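Side-chain contacts in pumilio domain-containing protein C56F2.08c (Schizosaccharomyces pombe, PDB 6NX5), which probably binds AU-rich stretches in the 3' untranslated regions of mRNAs, the part described here being its RNA recognition motif domain: residues Ser25-Val30 and Ile53-Ala58; Ala19-Phe24 and Lys31-Leu36; Val44-Glu47 and Ser51-Val54. All coordinates share one frame; numbering follows the deposited sequence.

Contact 1 (Ser25-Val30 and Ile53-Ala58); sequences SAYGNV and IVARDA
In the RNA recognition motif domain, Tyr27 of the loop that follows helix 17-24 lays its ring against helix 49-59, meeting Val54, Ala55 and Ala58. Its CG stands beside the backbone N and anti to the carbonyl carbon (chi1 -51°), which directs the side chain so that CB and CG lie by Ala55 while CE1 and OH reach Ala58. Ala55 takes the near end of the side chain: its CB lies 3.8 Å from Tyr27 CB, and its CA sits over one face of the Tyr27 ring, 4.2 Å from the centroid and 26° off the normal, a CH-pi contact. One turn further on, Ala58 meets the far end, its CB 3.4 Å from Tyr27 CE1 and equally near the phenolic OH. Val54 comes at the ring obliquely, with CG1 3.9 Å from Tyr27 CD1. No hydrogen bond crosses here, so the fit rests on carbon surfaces and on the small alanines that let the ring come close. In the beta-alpha-beta-beta-alpha-beta order of the RRM fold, this loop leads from the first helix into strand 30-35, and Tyr27 ties it to the second helix on the side of the sheet where both helices pack. With an alanine at Tyr27, Ala55 and Ala58 are likely to lose the ring that covers them, opening a gap between loop and helix. Both Tyr27 and Ala55 also touch Tyr46 of strand 42-46, so that loop and helix meet the sheet at the same aromatic residue.

Contact 2 (Ala19-Phe24 and Lys31-Leu36); sequences AIHALF and KDIWML
Ile20 and His21 of helix 17-24 pack on Ile33 and Met35 of strand 30-35 entirely through apolar contacts, without a hydrogen bond between the segments. Among the branched aliphatic groups, Ile33 CD1 does most of the touching: it lies 3.4 Å from His21 CB, the two side chains crossing at about a right angle, and 4.2 Å from Ile20 CG2. Ile33 CG1 stands beside the backbone N (chi1 -62°), and the extended branch carries CD1 to the helix. The sulfur contact is made tip to tip, with Ile20 CD1 3.5 Å from Met35 SD and just as near its CE; bends at chi2 and chi3 fold the methionine's end back to the isoleucine. This is helix-on-sheet packing of the RRM alpha/beta sandwich: the axes of segments 19-24 and 31-35 approach to 9.5 Å, with an angle of 137° between their directions. Ile20 also meets Ala42 and Val44 of strand 42-46, Phe24 reaches strand 4-9 and helix 49-59, and Trp34 and Met35 pair antiparallel with a strand of the second subunit, continuing the sheet.

Contact 3 (Val44-Glu47 and Ser51-Val54); sequences VSYE and SAIV
Tyr46 of strand 42-46 turns its ring to the first turn of helix 49-59, where Ser51 and Ala52 receive it. This is the junction of the RRM alpha/beta sandwich at which the third strand of the chain passes over into the second helix, with only a short turn between them. Tyr46 CG stands anti to the carbonyl carbon and beside the backbone N (chi1 -64°), a setting that carries the ring from the strand toward the helix. Ser51 comes over a face of the ring: its CB lies 4.2 Å from the Tyr46 centroid and 28° off the normal, a CH-pi contact, with CD2 the nearest ring atom. The methylene thus does the touching in this pair, not the hydroxyl. Ala52 approaches obliquely at the CD1 side, its CA 3.6 Å from Tyr46 CD1 and its CB 3.8 Å from the same ring atom. Ala52 also touches Ser4 of strand 4-9 and Leu75 of strand 72-75, so its small side chain lies where helix and sheet close on each other. The far end of the buried ring is polar, and the hydroxyl is satisfied outside the two segments: Tyr46 OH is hydrogen-bonded to the backbone O of Phe24 in helix 17-24.

Overall arrangement
Contacts 1 and 3 share helix 49-59 and lie with centres about 6 Å apart, while contact 2 sets helix 17-24 on strand 30-35, its centre about 11 Å from either. Contact 3 is the most buried, with Ser51 partly exposed; contacts 1 and 2 each mix a covered alanine or isoleucine with residues nearer solvent. Tyrosine rings on small helix residues carry contacts 1 and 3, whereas contact 2 relies on aliphatic and sulfur-bearing chains. Tyr46 joins all three: its hydroxyl packs on Ala55 CB and bonds to Phe24 O, and strands 30-35 and 42-46 are neighbours in the one sheet. Val30 continues the packing between contacts 1 and 2, touching His21 and Phe24.

Contact 1 (Ser25-Val30 and Ile53-Ala58)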
loop_
_atom_site.group_PDB
_atom_site.type_symbol
_atom_site.label_atom_id
_atom_site.label_comp_id
_atom_site.label_asym_id
_atom_site.label_seq_id
_atom_site.Cartn_x
_atom_site.Cartn_y
_atom_site.Cartn_z
ATOM N N SER A 25 -3.288 -4.538 -16.184
ATOM C CA SER A 25 -3.078 -3.831 -17.443
ATOM C C SER A 25 -4.326 -3.773 -18.317
ATOM O O SER A 25 -4.326 -3.038 -19.307
ATOM C CB SER A 25 -1.935 -4.470 -18.232
ATOM O OG SER A 25 -0.700 -4.298 -17.567
ATOM N N ALA A 26 -5.387 -4.510 -17.981
ATOM C CA ALA A 26 -6.628 -4.375 -18.730
ATOM C C ALA A 26 -7.230 -2.980 -18.613
ATOM O O ALA A 26 -8.017 -2.587 -19.478
ATOM C CB ALA A 26 -7.652 -5.406 -18.261
ATOM N N TYR A 27 -6.893 -2.223 -17.568
ATOM C CA TYR A 27 -7.585 -0.968 -17.293
ATOM C C TYR A 27 -6.728 0.270 -17.504
ATOM O O TYR A 27 -7.232 1.391 -17.373
ATOM C CB TYR A 27 -8.137 -1.000 -15.864
ATOM C CG TYR A 27 -8.926 -2.258 -15.648
ATOM C CD1 TYR A 27 -10.198 -2.398 -16.186
ATOM C CD2 TYR A 27 -8.376 -3.337 -14.970
ATOM C CE1 TYR A 27 -10.919 -3.570 -16.021
ATOM C CE2 TYR A 27 -9.089 -4.503 -14.796
ATOM C CZ TYR A 27 -10.356 -4.615 -15.320
ATOM O OH TYR A 27 -11.062 -5.781 -15.145
ATOM N N GLY A 28 -5.463 0.110 -17.841
ATOM C CA GLY A 28 -4.616 1.262 -18.051
ATOM C C GLY A 28 -3.153 0.875 -17.996
ATOM O O GLY A 28 -2.798 -0.306 -18.017
ATOM N N ASN A 29 -2.313 1.909 -17.942
ATOM C CA ASN A 29 -0.861 1.735 -17.947
ATOM C C ASN A 29 -0.406 1.570 -16.503
ATOM O O ASN A 29 -0.333 2.540 -15.753
ATOM C CB ASN A 29 -0.170 2.923 -18.608
ATOM C CG ASN A 29 -0.512 3.057 -20.086
ATOM O OD1 ASN A 29 -1.093 4.059 -20.508
ATOM N ND2 ASN A 29 -0.153 2.048 -20.878
ATOM N N VAL A 30 -0.096 0.333 -16.110
ATOM C CA VAL A 30 0.393 0.094 -14.756
ATOM C C VAL A 30 1.781 0.701 -14.610
ATOM O O VAL A 30 2.695 0.394 -15.388
ATOM C CB VAL A 30 0.417 -1.407 -14.447
ATOM C CG1 VAL A 30 1.056 -1.666 -13.079
ATOM C CG2 VAL A 30 -0.994 -1.991 -14.524
ATOM N N ILE A 53 -9.627 4.248 -10.726
ATOM C CA ILE A 53 -11.038 4.101 -10.353
ATOM C C ILE A 53 -11.687 2.984 -11.160
ATOM O O ILE A 53 -12.412 2.140 -10.619
ATOM C CB ILE A 53 -11.793 5.428 -10.561
ATOM C CG1 ILE A 53 -11.313 6.487 -9.570
ATOM C CG2 ILE A 53 -13.324 5.219 -10.425
ATOM C CD1 ILE A 53 -11.839 7.891 -9.936
ATOM N N VAL A 54 -11.451 2.969 -12.469
ATOM C CA VAL A 54 -12.071 1.950 -13.313
ATOM C C VAL A 54 -11.594 0.559 -12.916
ATOM O O VAL A 54 -12.393 -0.384 -12.848
ATOM C CB VAL A 54 -11.787 2.249 -14.794
ATOM C CG1 VAL A 54 -12.107 1.019 -15.676
ATOM C CG2 VAL A 54 -12.626 3.448 -15.226
ATOM N N ALA A 55 -10.292 0.410 -12.650
ATOM C CA ALA A 55 -9.753 -0.878 -12.213
ATOM C C ALA A 55 -10.366 -1.317 -10.891
ATOM O O ALA A 55 -10.761 -2.484 -10.727
ATOM C CB ALA A 55 -8.225 -0.794 -12.091
ATOM N N ARG A 56 -10.447 -0.400 -9.927
ATOM C CA ARG A 56 -11.036 -0.720 -8.632
ATOM C C ARG A 56 -12.483 -1.176 -8.791
ATOM O O ARG A 56 -12.900 -2.178 -8.200
ATOM C CB ARG A 56 -10.932 0.509 -7.715
ATOM C CG ARG A 56 -11.225 0.241 -6.234
ATOM C CD ARG A 56 -12.713 0.262 -5.891
ATOM N NE ARG A 56 -13.428 1.317 -6.607
ATOM C CZ ARG A 56 -13.466 2.588 -6.226
ATOM N NH1 ARG A 56 -12.857 2.977 -5.122
ATOM N NH2 ARG A 56 -14.124 3.473 -6.951
ATOM N N ASP A 57 -13.269 -0.439 -9.577
ATOM C CA ASP A 57 -14.662 -0.816 -9.805
ATOM C C ASP A 57 -14.766 -2.165 -10.494
ATOM O O ASP A 57 -15.693 -2.945 -10.221
ATOM C CB ASP A 57 -15.352 0.231 -10.675
ATOM C CG ASP A 57 -15.654 1.503 -9.933
ATOM O OD1 ASP A 57 -16.114 2.456 -10.590
ATOM O OD2 ASP A 57 -15.424 1.555 -8.708
ATOM N N ALA A 58 -13.860 -2.443 -11.431
ATOM C CA ALA A 58 -13.966 -3.693 -12.180
ATOM C C ALA A 58 -13.551 -4.906 -11.353
ATOM O O ALA A 58 -14.059 -6.009 -11.586
ATOM C CB ALA A 58 -13.126 -3.616 -13.445
#

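Contact 2 (Ala19-Phe24 and Lys31-Leu36)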
loop_
_atom_site.group_PDB
_atom_site.type_symbol
_atom_site.label_atom_id
_atom_site.label_comp_id
_atom_site.label_asym_id
_atom_site.label_seq_id
_atom_site.Cartn_x
_atom_site.Cartn_y
_atom_site.Cartn_z
ATOM N N ALA A 19 1.774 -11.924 -12.705
ATOM C CA ALA A 19 0.348 -12.180 -12.871
ATOM C C ALA A 19 -0.469 -10.927 -12.572
ATOM O O ALA A 19 -1.449 -10.627 -13.265
ATOM C CB ALA A 19 -0.088 -13.342 -11.974
ATOM N N ILE A 20 -0.060 -10.169 -11.559
ATOM C CA ILE A 20 -0.806 -8.973 -11.186
ATOM C C ILE A 20 -0.738 -7.927 -12.293
ATOM O O ILE A 20 -1.739 -7.268 -12.597
ATOM C CB ILE A 20 -0.284 -8.447 -9.838
ATOM C CG1 ILE A 20 -0.677 -9.452 -8.751
ATOM C CG2 ILE A 20 -0.840 -7.053 -9.537
ATOM C CD1 ILE A 20 -0.005 -9.235 -7.449
ATOM N N HIS A 21 0.432 -7.752 -12.915
ATOM C CA HIS A 21 0.526 -6.813 -14.034
ATOM C C HIS A 21 -0.414 -7.210 -15.159
ATOM O O HIS A 21 -1.129 -6.368 -15.715
ATOM C CB HIS A 21 1.964 -6.720 -14.553
ATOM C CG HIS A 21 2.141 -5.708 -15.641
ATOM N ND1 HIS A 21 1.609 -5.877 -16.901
ATOM C CD2 HIS A 21 2.764 -4.505 -15.653
ATOM C CE1 HIS A 21 1.928 -4.839 -17.653
ATOM N NE2 HIS A 21 2.626 -3.992 -16.919
ATOM N N ALA A 22 -0.416 -8.494 -15.518
ATOM C CA ALA A 22 -1.319 -8.967 -16.558
ATOM C C ALA A 22 -2.764 -8.597 -16.252
ATOM O O ALA A 22 -3.487 -8.102 -17.125
ATOM C CB ALA A 22 -1.170 -10.483 -16.718
ATOM N N LEU A 23 -3.192 -8.794 -15.006
ATOM C CA LEU A 23 -4.579 -8.531 -14.644
ATOM C C LEU A 23 -4.889 -7.039 -14.654
ATOM O O LEU A 23 -5.935 -6.617 -15.161
ATOM C CB LEU A 23 -4.873 -9.126 -13.270
ATOM C CG LEU A 23 -6.218 -8.809 -12.622
ATOM C CD1 LEU A 23 -7.322 -9.628 -13.267
ATOM C CD2 LEU A 23 -6.143 -9.076 -11.129
ATOM N N PHE A 24 -3.996 -6.218 -14.109
ATOM C CA PHE A 24 -4.342 -4.809 -13.974
ATOM C C PHE A 24 -4.073 -4.006 -15.245
ATOM O O PHE A 24 -4.620 -2.908 -15.397
ATOM C CB PHE A 24 -3.607 -4.216 -12.766
ATOM C CG PHE A 24 -4.282 -4.523 -11.462
ATOM C CD1 PHE A 24 -5.160 -3.604 -10.891
ATOM C CD2 PHE A 24 -4.078 -5.735 -10.822
ATOM C CE1 PHE A 24 -5.793 -3.874 -9.700
ATOM C CE2 PHE A 24 -4.736 -6.031 -9.640
ATOM C CZ PHE A 24 -5.592 -5.091 -9.075
ATOM N N LYS A 31 1.953 1.545 -13.598
ATOM C CA LYS A 31 3.206 2.268 -13.413
ATOM C C LYS A 31 4.207 1.484 -12.582
ATOM O O LYS A 31 5.410 1.531 -12.860
ATOM C CB LYS A 31 2.941 3.630 -12.755
ATOM C CG LYS A 31 4.060 4.657 -12.937
ATOM C CD LYS A 31 5.073 4.615 -11.810
ATOM C CE LYS A 31 6.327 5.415 -12.153
ATOM N NZ LYS A 31 7.488 5.079 -11.269
ATOM N N ASP A 32 3.735 0.758 -11.574
ATOM C CA ASP A 32 4.609 0.024 -10.674
ATOM C C ASP A 32 3.750 -0.989 -9.945
ATOM O O ASP A 32 2.535 -0.807 -9.815
ATOM C CB ASP A 32 5.299 0.949 -9.665
ATOM C CG ASP A 32 6.585 1.546 -10.195
ATOM O OD1 ASP A 32 7.408 0.800 -10.765
ATOM O OD2 ASP A 32 6.760 2.772 -10.060
ATOM N N ILE A 33 4.398 -2.048 -9.472
ATOM C CA ILE A 33 3.769 -3.065 -8.630
ATOM C C ILE A 33 4.740 -3.392 -7.507
ATOM O O ILE A 33 5.938 -3.548 -7.755
ATOM C CB ILE A 33 3.413 -4.340 -9.418
ATOM C CG1 ILE A 33 2.394 -4.008 -10.504
ATOM C CG2 ILE A 33 2.880 -5.428 -8.479
ATOM C CD1 ILE A 33 2.273 -5.095 -11.541
ATOM N N TRP A 34 4.235 -3.456 -6.276
ATOM C CA TRP A 34 4.983 -3.953 -5.128
ATOM C C TRP A 34 4.235 -5.129 -4.514
ATOM O O TRP A 34 3.009 -5.095 -4.384
ATOM C CB TRP A 34 5.161 -2.884 -4.052
ATOM C CG TRP A 34 5.909 -1.671 -4.480
ATOM C CD1 TRP A 34 7.217 -1.404 -4.242
ATOM C CD2 TRP A 34 5.384 -0.546 -5.185
ATOM N NE1 TRP A 34 7.554 -0.179 -4.768
ATOM C CE2 TRP A 34 6.444 0.367 -5.358
ATOM C CE3 TRP A 34 4.126 -0.220 -5.695
ATOM C CZ2 TRP A 34 6.282 1.584 -6.008
ATOM C CZ3 TRP A 34 3.964 1.003 -6.338
ATOM C CH2 TRP A 34 5.040 1.884 -6.492
ATOM N N MET A 35 4.964 -6.171 -4.128
ATOM C CA MET A 35 4.363 -7.324 -3.477
ATOM C C MET A 35 4.568 -7.224 -1.972
ATOM O O MET A 35 5.648 -6.850 -1.511
ATOM C CB MET A 35 4.976 -8.628 -3.995
ATOM C CG MET A 35 4.843 -8.794 -5.498
ATOM S SD MET A 35 3.131 -8.827 -6.051
ATOM C CE MET A 35 2.579 -10.368 -5.302
ATOM N N LEU A 36 3.524 -7.545 -1.210
ATOM C CA LEU A 36 3.584 -7.545 0.250
ATOM C C LEU A 36 3.772 -8.953 0.788
ATOM O O LEU A 36 3.192 -9.318 1.811
ATOM C CB LEU A 36 2.334 -6.908 0.841
ATOM C CG LEU A 36 2.191 -5.408 0.573
ATOM C CD1 LEU A 36 0.818 -4.888 0.979
ATOM C CD2 LEU A 36 3.275 -4.622 1.289
#

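Contact 3 (Val44-Glu47 and Ser51-Val54)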
loop_
_atom_site.group_PDB
_atom_site.type_symbol
_atom_site.label_atom_id
_atom_site.label_comp_id
_atom_site.label_asym_id
_atom_site.label_seq_id
_atom_site.Cartn_x
_atom_site.Cartn_y
_atom_site.Cartn_z
ATOM N N VAL A 44 -0.554 -1.598 -6.434
ATOM C CA VAL A 44 -0.523 -1.357 -7.869
ATOM C C VAL A 44 -0.709 0.132 -8.085
ATOM O O VAL A 44 -1.623 0.732 -7.504
ATOM C CB VAL A 44 -1.629 -2.124 -8.611
ATOM C CG1 VAL A 44 -1.564 -1.824 -10.100
ATOM C CG2 VAL A 44 -1.550 -3.617 -8.336
ATOM N N SER A 45 0.145 0.735 -8.907
ATOM C CA SER A 45 0.056 2.161 -9.181
ATOM C C SER A 45 -0.295 2.425 -10.637
ATOM O O SER A 45 0.179 1.730 -11.545
ATOM C CB SER A 45 1.364 2.886 -8.832
ATOM O OG SER A 45 2.393 2.554 -9.741
ATOM N N TYR A 46 -1.138 3.436 -10.835
ATOM C CA TYR A 46 -1.425 4.052 -12.121
ATOM C C TYR A 46 -1.123 5.537 -12.024
ATOM O O TYR A 46 -1.440 6.179 -11.013
ATOM C CB TYR A 46 -2.887 3.923 -12.514
ATOM C CG TYR A 46 -3.424 2.547 -12.749
ATOM C CD1 TYR A 46 -4.125 1.887 -11.751
ATOM C CD2 TYR A 46 -3.327 1.933 -14.003
ATOM C CE1 TYR A 46 -4.679 0.631 -11.967
ATOM C CE2 TYR A 46 -3.884 0.664 -14.225
ATOM C CZ TYR A 46 -4.554 0.027 -13.212
ATOM O OH TYR A 46 -5.104 -1.218 -13.419
ATOM N N GLU A 47 -0.592 6.119 -13.098
ATOM C CA GLU A 47 -0.443 7.569 -13.102
ATOM C C GLU A 47 -1.804 8.262 -13.130
ATOM O O GLU A 47 -1.996 9.277 -12.453
ATOM C CB GLU A 47 0.421 8.019 -14.283
ATOM C CG GLU A 47 0.885 9.465 -14.204
ATOM C CD GLU A 47 2.073 9.667 -13.275
ATOM O OE1 GLU A 47 3.004 10.411 -13.653
ATOM O OE2 GLU A 47 2.077 9.087 -12.167
ATOM N N SER A 51 -7.943 5.725 -14.501
ATOM C CA SER A 51 -7.596 4.311 -14.676
ATOM C C SER A 51 -7.726 3.545 -13.363
ATOM O O SER A 51 -8.269 2.428 -13.329
ATOM C CB SER A 51 -6.172 4.146 -15.227
ATOM O OG SER A 51 -6.001 4.764 -16.492
ATOM N N ALA A 52 -7.230 4.127 -12.268
ATOM C CA ALA A 52 -7.315 3.449 -10.973
ATOM C C ALA A 52 -8.763 3.238 -10.537
ATOM O O ALA A 52 -9.093 2.187 -9.971
ATOM C CB ALA A 52 -6.547 4.235 -9.903
ATOM N N ILE A 53 -9.627 4.248 -10.726
ATOM C CA ILE A 53 -11.038 4.101 -10.353
ATOM C C ILE A 53 -11.687 2.984 -11.160
ATOM O O ILE A 53 -12.412 2.140 -10.619
ATOM C CB ILE A 53 -11.793 5.428 -10.561
ATOM C CG1 ILE A 53 -11.313 6.487 -9.570
ATOM C CG2 ILE A 53 -13.324 5.219 -10.425
ATOM C CD1 ILE A 53 -11.839 7.891 -9.936
ATOM N N VAL A 54 -11.451 2.969 -12.469
ATOM C CA VAL A 54 -12.071 1.950 -13.313
ATOM C C VAL A 54 -11.594 0.559 -12.916
ATOM O O VAL A 54 -12.393 -0.384 -12.848
ATOM C CB VAL A 54 -11.787 2.249 -14.794
ATOM C CG1 VAL A 54 -12.107 1.019 -15.676
ATOM C CG2 VAL A 54 -12.626 3.448 -15.226
#